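Succinate dehydrogenase subunit D (Mycolicibacterium smegmatis MC2 51, PDB 6LUM) helps anchor the trimeric succinate dehydrogenase in the membrane, binding heme and menaquinone and probably passing electrons from succinate oxidation to the quinone pool. Local coordinates at residues S54-L58 with L103-H107; R20-R24 with R121-T125. Numbering follows the deposited sequence.

Contact 1 (S54-L58 with L103-H107); sequences SGIAL and LAMIH. With HEM (protoporphyrin IX containing Fe), chain R.
Two transmembrane helices, 43-70 and 91-119, meet here through one helical turn each, closed by L58 N to S54 O and H107 N to L103 O, both 2.9 Å. The axes of the two segments approach to 10.1 Å and cross at -140°, so these turns run antiparallel but well splayed; the nearest CA pairs are S54-L103 (6.2 Å) and L58-A104 (7.1 Å). L103 (mt) is the main bump on its helix: its CD1 lies 3.6 Å from A57 CB, while its CD2 is 4.0 Å from S54 CB. In return L58 (mt) reaches across, CD2 4.1 Å from A104 CB, and lays CD1 over one face of the H107 ring in a CH-pi contact, 4.1 Å from the centroid. H107 takes chi1 t with chi2 near 90°; its ND1 donates to S54 OG (2.7 Å, S54 chi1 p), a hydroxyl also hydrogen-bonded to F50 O. G55 provides the hollow: its N is 3.6 Å from H107 CE1, and a CB there would crowd the porphyrin at CHB. Thus oriented, H107 NE2 reaches HEM FE at 2.5 Å, and G55 O lies 3.5 Å from HEM CMB: an axial-histidine heme site between membrane helices, characteristic of heme-containing succinate dehydrogenase anchors.

Contact 2 (R20-R24 with R121-T125); sequences REHDR and RKNVT. With PIE (1,2-diacyl-sn-glycero-3-phosphoinositol), chain X.
Residues 20-24 belong to the irregular N-terminal loop and fold into a type I beta turn from E21 to R24, closed by R24 N to E21 O at 3.2 Å; H22 (phi/psi -65/-37) and D23 (-83/-1) occupy its corners. Opposite, R121 and K122 lead into helix 123-149, K122 being the N-cap residue with an extended backbone (-104/149) and N123 starting the helix. The segments stay well separated, with CA atoms 7.7 Å apart for E21-K122 and 8.1 Å for R24-N123. E21, with chi1 p and chi2 t, extends its carboxylate to the helix start: OE1 lies 3.6 Å from K122 CB and 3.9 Å from V124 CG2. D23 (chi1 m) brings OD2 to 3.6 Å from the same V124 CG2, while its carboxylate forms a salt bridge with R255 of subunit B. The contact therefore docks an N-terminal turn on the first turn of a transmembrane helix, where the anchor meets subunit B, whose F259 packs on D23, N123 and V124. R24 (chi1 t, chi2 p) packs against the N123 side chain. R121, extended beyond chi1 (m, then t, t), leads away to the lipids: its NH1 donates to PIE O4' at 2.8 Å and its NH2 to PIE O3' at 3.2 Å. A cardiolipin phosphate also pairs with R121, and K122 NZ is modelled as covalently linked to cardiolipin.

Contact 1 is nested within the loop closed by contact 2: the chain leaves 20-24, runs through helices 43-70 and 91-119, which hold 54-58 and 103-107, and then reaches 121-125 at the start of helix 123-149. The two centres lie 32 Å apart and the nearest atoms about 18 Å, so they do not touch. Helix 91-119 links them, carrying the heme ligand H107 and ending just before R121. The centre of contact 1 is about 9 Å, and that of contact 2 about 24 Å, from the centre of the chain; contact 1 is buried, with menaquinone-9 about 4 Å from the L103 side chain, whereas contact 2 lies at the surface, beside bound phospholipids and subunits B and F.

Contact 1 (S54-L58 with L103-H107)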
loop_
_atom_site.group_PDB
_atom_site.type_symbol
_atom_site.label_atom_id
_atom_site.label_comp_id
_atom_site.label_asym_id
_atom_site.label_seq_id
_atom_site.Cartn_x
_atom_site.Cartn_y
_atom_site.Cartn_z
ATOM N N SER B 54 -35.083 -2.457 -15.554
ATOM C CA SER B 54 -35.662 -2.145 -16.850
ATOM C C SER B 54 -36.268 -3.375 -17.499
ATOM O O SER B 54 -37.206 -3.254 -18.282
ATOM C CB SER B 54 -34.617 -1.522 -17.755
ATOM O OG SER B 54 -33.526 -2.385 -17.916
ATOM N N GLY B 55 -35.782 -4.571 -17.180
ATOM C CA GLY B 55 -36.486 -5.752 -17.627
ATOM C C GLY B 55 -37.843 -5.883 -16.973
ATOM O O GLY B 55 -38.831 -6.228 -17.625
ATOM N N ILE B 56 -37.912 -5.614 -15.671
ATOM C CA ILE B 56 -39.201 -5.690 -14.986
ATOM C C ILE B 56 -40.206 -4.731 -15.615
ATOM O O ILE B 56 -41.380 -5.065 -15.785
ATOM C CB ILE B 56 -39.031 -5.415 -13.485
ATOM C CG1 ILE B 56 -38.472 -6.633 -12.775
ATOM C CG2 ILE B 56 -40.351 -5.069 -12.864
ATOM C CD1 ILE B 56 -38.148 -6.368 -11.340
ATOM N N ALA B 57 -39.763 -3.526 -15.968
ATOM C CA ALA B 57 -40.671 -2.567 -16.600
ATOM C C ALA B 57 -40.998 -2.958 -18.037
ATOM O O ALA B 57 -42.134 -2.785 -18.505
ATOM C CB ALA B 57 -40.059 -1.177 -16.565
ATOM N N LEU B 58 -40.016 -3.490 -18.752
ATOM C CA LEU B 58 -40.191 -3.824 -20.149
ATOM C C LEU B 58 -41.101 -5.009 -20.350
ATOM O O LEU B 58 -41.673 -5.129 -21.424
ATOM C CB LEU B 58 -38.843 -4.107 -20.785
ATOM C CG LEU B 58 -38.089 -2.898 -21.288
ATOM C CD1 LEU B 58 -36.723 -3.314 -21.670
ATOM C CD2 LEU B 58 -38.820 -2.340 -22.454
ATOM N N LEU B 103 -36.364 2.893 -22.380
ATOM C CA LEU B 103 -35.991 1.686 -21.657
ATOM C C LEU B 103 -35.461 0.620 -22.598
ATOM O O LEU B 103 -34.442 -0.010 -22.313
ATOM C CB LEU B 103 -37.183 1.155 -20.875
ATOM C CG LEU B 103 -37.528 1.894 -19.590
ATOM C CD1 LEU B 103 -38.654 1.203 -18.905
ATOM C CD2 LEU B 103 -36.341 1.967 -18.687
ATOM N N ALA B 104 -36.130 0.401 -23.730
ATOM C CA ALA B 104 -35.715 -0.658 -24.635
ATOM C C ALA B 104 -34.363 -0.366 -25.255
ATOM O O ALA B 104 -33.533 -1.265 -25.373
ATOM C CB ALA B 104 -36.760 -0.858 -25.720
ATOM N N MET B 105 -34.106 0.882 -25.648
ATOM C CA MET B 105 -32.824 1.177 -26.268
ATOM C C MET B 105 -31.689 1.101 -25.264
ATOM O O MET B 105 -30.623 0.584 -25.590
ATOM C CB MET B 105 -32.842 2.544 -26.942
ATOM C CG MET B 105 -33.640 2.619 -28.226
ATOM S SD MET B 105 -33.503 1.194 -29.308
ATOM C CE MET B 105 -31.861 1.393 -29.964
ATOM N N ILE B 106 -31.881 1.589 -24.037
ATOM C CA ILE B 106 -30.788 1.494 -23.069
ATOM C C ILE B 106 -30.546 0.045 -22.661
ATOM O O ILE B 106 -29.397 -0.389 -22.522
ATOM C CB ILE B 106 -31.059 2.386 -21.847
ATOM C CG1 ILE B 106 -31.447 3.789 -22.278
ATOM C CG2 ILE B 106 -29.826 2.497 -21.008
ATOM C CD1 ILE B 106 -30.364 4.511 -22.965
ATOM N N HIS B 107 -31.614 -0.728 -22.477
ATOM C CA HIS B 107 -31.501 -2.155 -22.202
ATOM C C HIS B 107 -30.726 -2.880 -23.293
ATOM O O HIS B 107 -29.742 -3.576 -23.022
ATOM C CB HIS B 107 -32.905 -2.728 -22.075
ATOM C CG HIS B 107 -32.976 -4.016 -21.334
ATOM N ND1 HIS B 107 -33.157 -4.077 -19.977
ATOM C CD2 HIS B 107 -32.922 -5.291 -21.763
ATOM C CE1 HIS B 107 -33.198 -5.336 -19.598
ATOM N NE2 HIS B 107 -33.059 -6.093 -20.665
HETATM C CHA HEM R . -30.332 -9.067 -21.432
HETATM C CHB HEM R . -34.634 -9.175 -19.280
HETATM C CHC HEM R . -36.498 -7.041 -23.177
HETATM C CHD HEM R . -32.183 -6.849 -25.277
HETATM C C1A HEM R . -31.314 -9.190 -20.485
HETATM C C2A HEM R . -31.114 -9.494 -19.096
HETATM C C3A HEM R . -32.286 -9.535 -18.498
HETATM C C4A HEM R . -33.287 -9.244 -19.486
HETATM C CMA HEM R . -32.521 -9.833 -17.014
HETATM C CAA HEM R . -29.763 -9.758 -18.441
HETATM C CBA HEM R . -29.430 -11.178 -18.842
HETATM C CGA HEM R . -28.105 -11.557 -18.288
HETATM O O1A HEM R . -27.785 -12.765 -18.305
HETATM O O2A HEM R . -27.391 -10.645 -17.831
HETATM C C1B HEM R . -35.519 -8.667 -20.184
HETATM C C2B HEM R . -36.938 -8.673 -20.044
HETATM C C3B HEM R . -37.462 -8.103 -21.114
HETATM C C4B HEM R . -36.387 -7.684 -21.971
HETATM C CMB HEM R . -37.702 -9.275 -18.859
HETATM C CAB HEM R . -38.965 -7.924 -21.345
HETATM C CBB HEM R . -39.473 -7.810 -22.568
HETATM C C1C HEM R . -35.473 -6.723 -24.028
HETATM C C2C HEM R . -35.565 -5.836 -25.151
HETATM C C3C HEM R . -34.368 -5.797 -25.737
HETATM C C4C HEM R . -33.496 -6.638 -24.990
HETATM C CMC HEM R . -36.871 -5.126 -25.539
HETATM C CAC HEM R . -33.852 -5.021 -26.961
HETATM C CBC HEM R . -34.515 -4.052 -27.582
HETATM C C1D HEM R . -31.329 -7.516 -24.452
HETATM C C2D HEM R . -30.006 -7.941 -24.785
HETATM C C3D HEM R . -29.504 -8.561 -23.735
HETATM C C4D HEM R . -30.483 -8.540 -22.686
HETATM C CMD HEM R . -29.314 -7.725 -26.131
HETATM C CAD HEM R . -28.109 -9.181 -23.635
HETATM C CBD HEM R . -28.225 -10.688 -23.544
HETATM C CGD HEM R . -27.014 -11.215 -22.851
HETATM O O1D HEM R . -26.088 -10.424 -22.591
HETATM O O2D HEM R . -26.982 -12.423 -22.550
HETATM N NA HEM R . -32.662 -9.025 -20.691
HETATM N NB HEM R . -35.205 -8.053 -21.372
HETATM N NC HEM R . -34.189 -7.194 -23.949
HETATM N ND HEM R . -31.600 -7.897 -23.160
HETATM FE FE HEM R . -33.392 -7.955 -22.255
#

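Contact 2 (R20-R24 with R121-T125)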
loop_
_atom_site.group_PDB
_atom_site.type_symbol
_atom_site.label_atom_id
_atom_site.label_comp_id
_atom_site.label_asym_id
_atom_site.label_seq_id
_atom_site.Cartn_x
_atom_site.Cartn_y
_atom_site.Cartn_z
ATOM N N ARG B 20 0.582 -9.102 -26.924
ATOM C CA ARG B 20 -0.647 -9.453 -27.629
ATOM C C ARG B 20 -0.802 -8.621 -28.892
ATOM O O ARG B 20 -0.801 -9.150 -30.010
ATOM C CB ARG B 20 -1.849 -9.252 -26.706
ATOM C CG ARG B 20 -1.823 -10.118 -25.467
ATOM C CD ARG B 20 -2.008 -11.570 -25.842
ATOM N NE ARG B 20 -3.354 -11.822 -26.340
ATOM C CZ ARG B 20 -3.687 -12.859 -27.102
ATOM N NH1 ARG B 20 -2.763 -13.734 -27.472
ATOM N NH2 ARG B 20 -4.942 -13.010 -27.504
ATOM N N GLU B 21 -0.928 -7.310 -28.730
ATOM C CA GLU B 21 -0.982 -6.365 -29.829
ATOM C C GLU B 21 -0.123 -5.166 -29.471
ATOM O O GLU B 21 0.381 -5.053 -28.352
ATOM C CB GLU B 21 -2.418 -5.931 -30.127
ATOM C CG GLU B 21 -3.085 -5.195 -28.988
ATOM C CD GLU B 21 -4.491 -4.758 -29.331
ATOM O OE1 GLU B 21 -4.943 -5.052 -30.456
ATOM O OE2 GLU B 21 -5.139 -4.112 -28.483
ATOM N N HIS B 22 0.038 -4.257 -30.431
ATOM C CA HIS B 22 0.968 -3.150 -30.240
ATOM C C HIS B 22 0.515 -2.224 -29.121
ATOM O O HIS B 22 1.343 -1.705 -28.367
ATOM C CB HIS B 22 1.125 -2.371 -31.541
ATOM C CG HIS B 22 2.488 -1.782 -31.727
ATOM N ND1 HIS B 22 3.614 -2.555 -31.899
ATOM C CD2 HIS B 22 2.905 -0.495 -31.762
ATOM C CE1 HIS B 22 4.667 -1.771 -32.034
ATOM N NE2 HIS B 22 4.263 -0.516 -31.956
ATOM N N ASP B 23 -0.786 -2.009 -28.994
ATOM C CA ASP B 23 -1.325 -1.066 -28.027
ATOM C C ASP B 23 -1.464 -1.659 -26.634
ATOM O O ASP B 23 -1.898 -0.952 -25.722
ATOM C CB ASP B 23 -2.686 -0.573 -28.508
ATOM C CG ASP B 23 -2.595 0.177 -29.809
ATOM O OD1 ASP B 23 -1.563 0.832 -30.044
ATOM O OD2 ASP B 23 -3.542 0.093 -30.614
ATOM N N ARG B 24 -1.112 -2.925 -26.448
ATOM C CA ARG B 24 -1.340 -3.617 -25.188
ATOM C C ARG B 24 -0.026 -3.804 -24.449
ATOM O O ARG B 24 0.848 -4.536 -24.935
ATOM C CB ARG B 24 -2.002 -4.971 -25.442
ATOM C CG ARG B 24 -2.544 -5.646 -24.204
ATOM C CD ARG B 24 -3.969 -5.241 -23.955
ATOM N NE ARG B 24 -4.324 -5.296 -22.544
ATOM C CZ ARG B 24 -4.799 -6.375 -21.935
ATOM N NH1 ARG B 24 -4.969 -7.496 -22.614
ATOM N NH2 ARG B 24 -5.102 -6.332 -20.649
ATOM N N ARG B 121 -11.922 -9.828 -29.786
ATOM C CA ARG B 121 -10.646 -10.369 -29.332
ATOM C C ARG B 121 -9.619 -9.281 -29.068
ATOM O O ARG B 121 -8.813 -9.402 -28.143
ATOM C CB ARG B 121 -10.097 -11.351 -30.357
ATOM C CG ARG B 121 -10.965 -12.551 -30.586
ATOM C CD ARG B 121 -10.241 -13.560 -31.417
ATOM N NE ARG B 121 -11.104 -14.651 -31.830
ATOM C CZ ARG B 121 -11.792 -14.654 -32.958
ATOM N NH1 ARG B 121 -11.718 -13.623 -33.774
ATOM N NH2 ARG B 121 -12.554 -15.683 -33.272
ATOM N N LYS B 122 -9.618 -8.227 -29.872
ATOM C CA LYS B 122 -8.661 -7.145 -29.737
ATOM C C LYS B 122 -9.308 -5.929 -29.095
ATOM O O LYS B 122 -10.500 -5.668 -29.264
ATOM C CB LYS B 122 -8.087 -6.764 -31.094
ATOM C CG LYS B 122 -7.428 -7.911 -31.808
ATOM C CD LYS B 122 -6.784 -7.447 -33.084
ATOM C CE LYS B 122 -7.304 -8.222 -34.271
ATOM N NZ LYS B 122 -7.255 -7.407 -35.516
ATOM N N ASN B 123 -8.498 -5.174 -28.360
ATOM C CA ASN B 123 -9.013 -3.998 -27.677
ATOM C C ASN B 123 -9.360 -2.887 -28.652
ATOM O O ASN B 123 -10.240 -2.074 -28.368
ATOM C CB ASN B 123 -8.000 -3.508 -26.658
ATOM C CG ASN B 123 -7.646 -4.562 -25.655
ATOM O OD1 ASN B 123 -6.676 -5.286 -25.828
ATOM N ND2 ASN B 123 -8.431 -4.660 -24.599
ATOM N N VAL B 124 -8.709 -2.851 -29.810
ATOM C CA VAL B 124 -9.073 -1.871 -30.823
ATOM C C VAL B 124 -10.434 -2.199 -31.413
ATOM O O VAL B 124 -11.272 -1.312 -31.612
ATOM C CB VAL B 124 -7.987 -1.808 -31.903
ATOM C CG1 VAL B 124 -8.252 -0.672 -32.837
ATOM C CG2 VAL B 124 -6.640 -1.655 -31.269
ATOM N N THR B 125 -10.679 -3.475 -31.707
ATOM C CA THR B 125 -11.994 -3.884 -32.180
ATOM C C THR B 125 -13.060 -3.579 -31.149
ATOM O O THR B 125 -14.145 -3.107 -31.490
ATOM C CB THR B 125 -12.000 -5.371 -32.503
ATOM O OG1 THR B 125 -10.871 -5.685 -33.320
ATOM C CG2 THR B 125 -13.247 -5.727 -33.246
HETATM P P PIE X . -16.085 -12.136 -38.574
HETATM O O11 PIE X . -16.555 -13.654 -38.991
HETATM O O12 PIE X . -15.723 -11.380 -39.819
HETATM O O13 PIE X . -17.225 -11.430 -37.888
HETATM O O14 PIE X . -14.775 -12.234 -37.552
HETATM C C1 PIE X . -17.532 -13.774 -39.986
HETATM C C2 PIE X . -17.225 -15.017 -40.796
HETATM C C3 PIE X . -16.852 -16.160 -39.846
HETATM O O31 PIE X . -17.927 -16.382 -38.956
HETATM O O32 PIE X . -18.231 -18.498 -39.630
HETATM C C31 PIE X . -18.730 -17.482 -39.296
HETATM C C32 PIE X . -20.260 -17.362 -39.242
HETATM C C33 PIE X . -20.888 -17.428 -40.639
HETATM C C34 PIE X . -22.049 -16.446 -40.820
HETATM C C35 PIE X . -22.706 -16.578 -42.198
HETATM C C36 PIE X . -24.146 -17.076 -42.143
HETATM C C37 PIE X . -24.872 -16.876 -43.475
HETATM C C38 PIE X . -26.045 -15.908 -43.368
HETATM C C39 PIE X . -25.854 -14.615 -44.153
HETATM C C40 PIE X . -24.807 -13.697 -43.524
HETATM C C41 PIE X . -24.220 -12.695 -44.517
HETATM O O21 PIE X . -18.366 -15.362 -41.552
HETATM O O22 PIE X . -17.718 -15.162 -43.696
HETATM C C21 PIE X . -18.430 -14.773 -42.836
HETATM C C22 PIE X . -19.433 -13.627 -43.123
HETATM C C23 PIE X . -18.781 -12.233 -42.978
HETATM C C24 PIE X . -19.571 -11.306 -42.022
HETATM C C25 PIE X . -18.662 -10.521 -41.051
HETATM C C26 PIE X . -19.432 -9.424 -40.293
HETATM C C27 PIE X . -20.561 -8.835 -41.140
HETATM C C28 PIE X . -21.808 -8.490 -40.329
HETATM C C29 PIE X . -23.057 -8.456 -41.223
HETATM C C47 PIE X . -23.213 -9.386 -42.138
HETATM C C48 PIE X . -24.444 -9.368 -43.045
HETATM C C49 PIE X . -24.261 -8.439 -44.239
HETATM C C50 PIE X . -25.490 -7.578 -44.510
HETATM C C51 PIE X . -25.160 -6.096 -44.552
HETATM C "C1'" PIE X . -11.430 -13.901 -37.821
HETATM C "C2'" PIE X . -11.751 -15.168 -37.001
HETATM C "C3'" PIE X . -13.222 -15.596 -37.113
HETATM C "C4'" PIE X . -14.145 -14.425 -36.799
HETATM C "C5'" PIE X . -13.863 -13.281 -37.762
HETATM C "C6'" PIE X . -12.431 -12.775 -37.550
HETATM O "O1'" PIE X . -10.138 -13.444 -37.508
HETATM O "O2'" PIE X . -10.928 -16.222 -37.436
HETATM O "O3'" PIE X . -13.475 -16.601 -36.180
HETATM O "O4'" PIE X . -13.826 -13.997 -35.509
HETATM O "O6'" PIE X . -12.178 -11.717 -38.433
#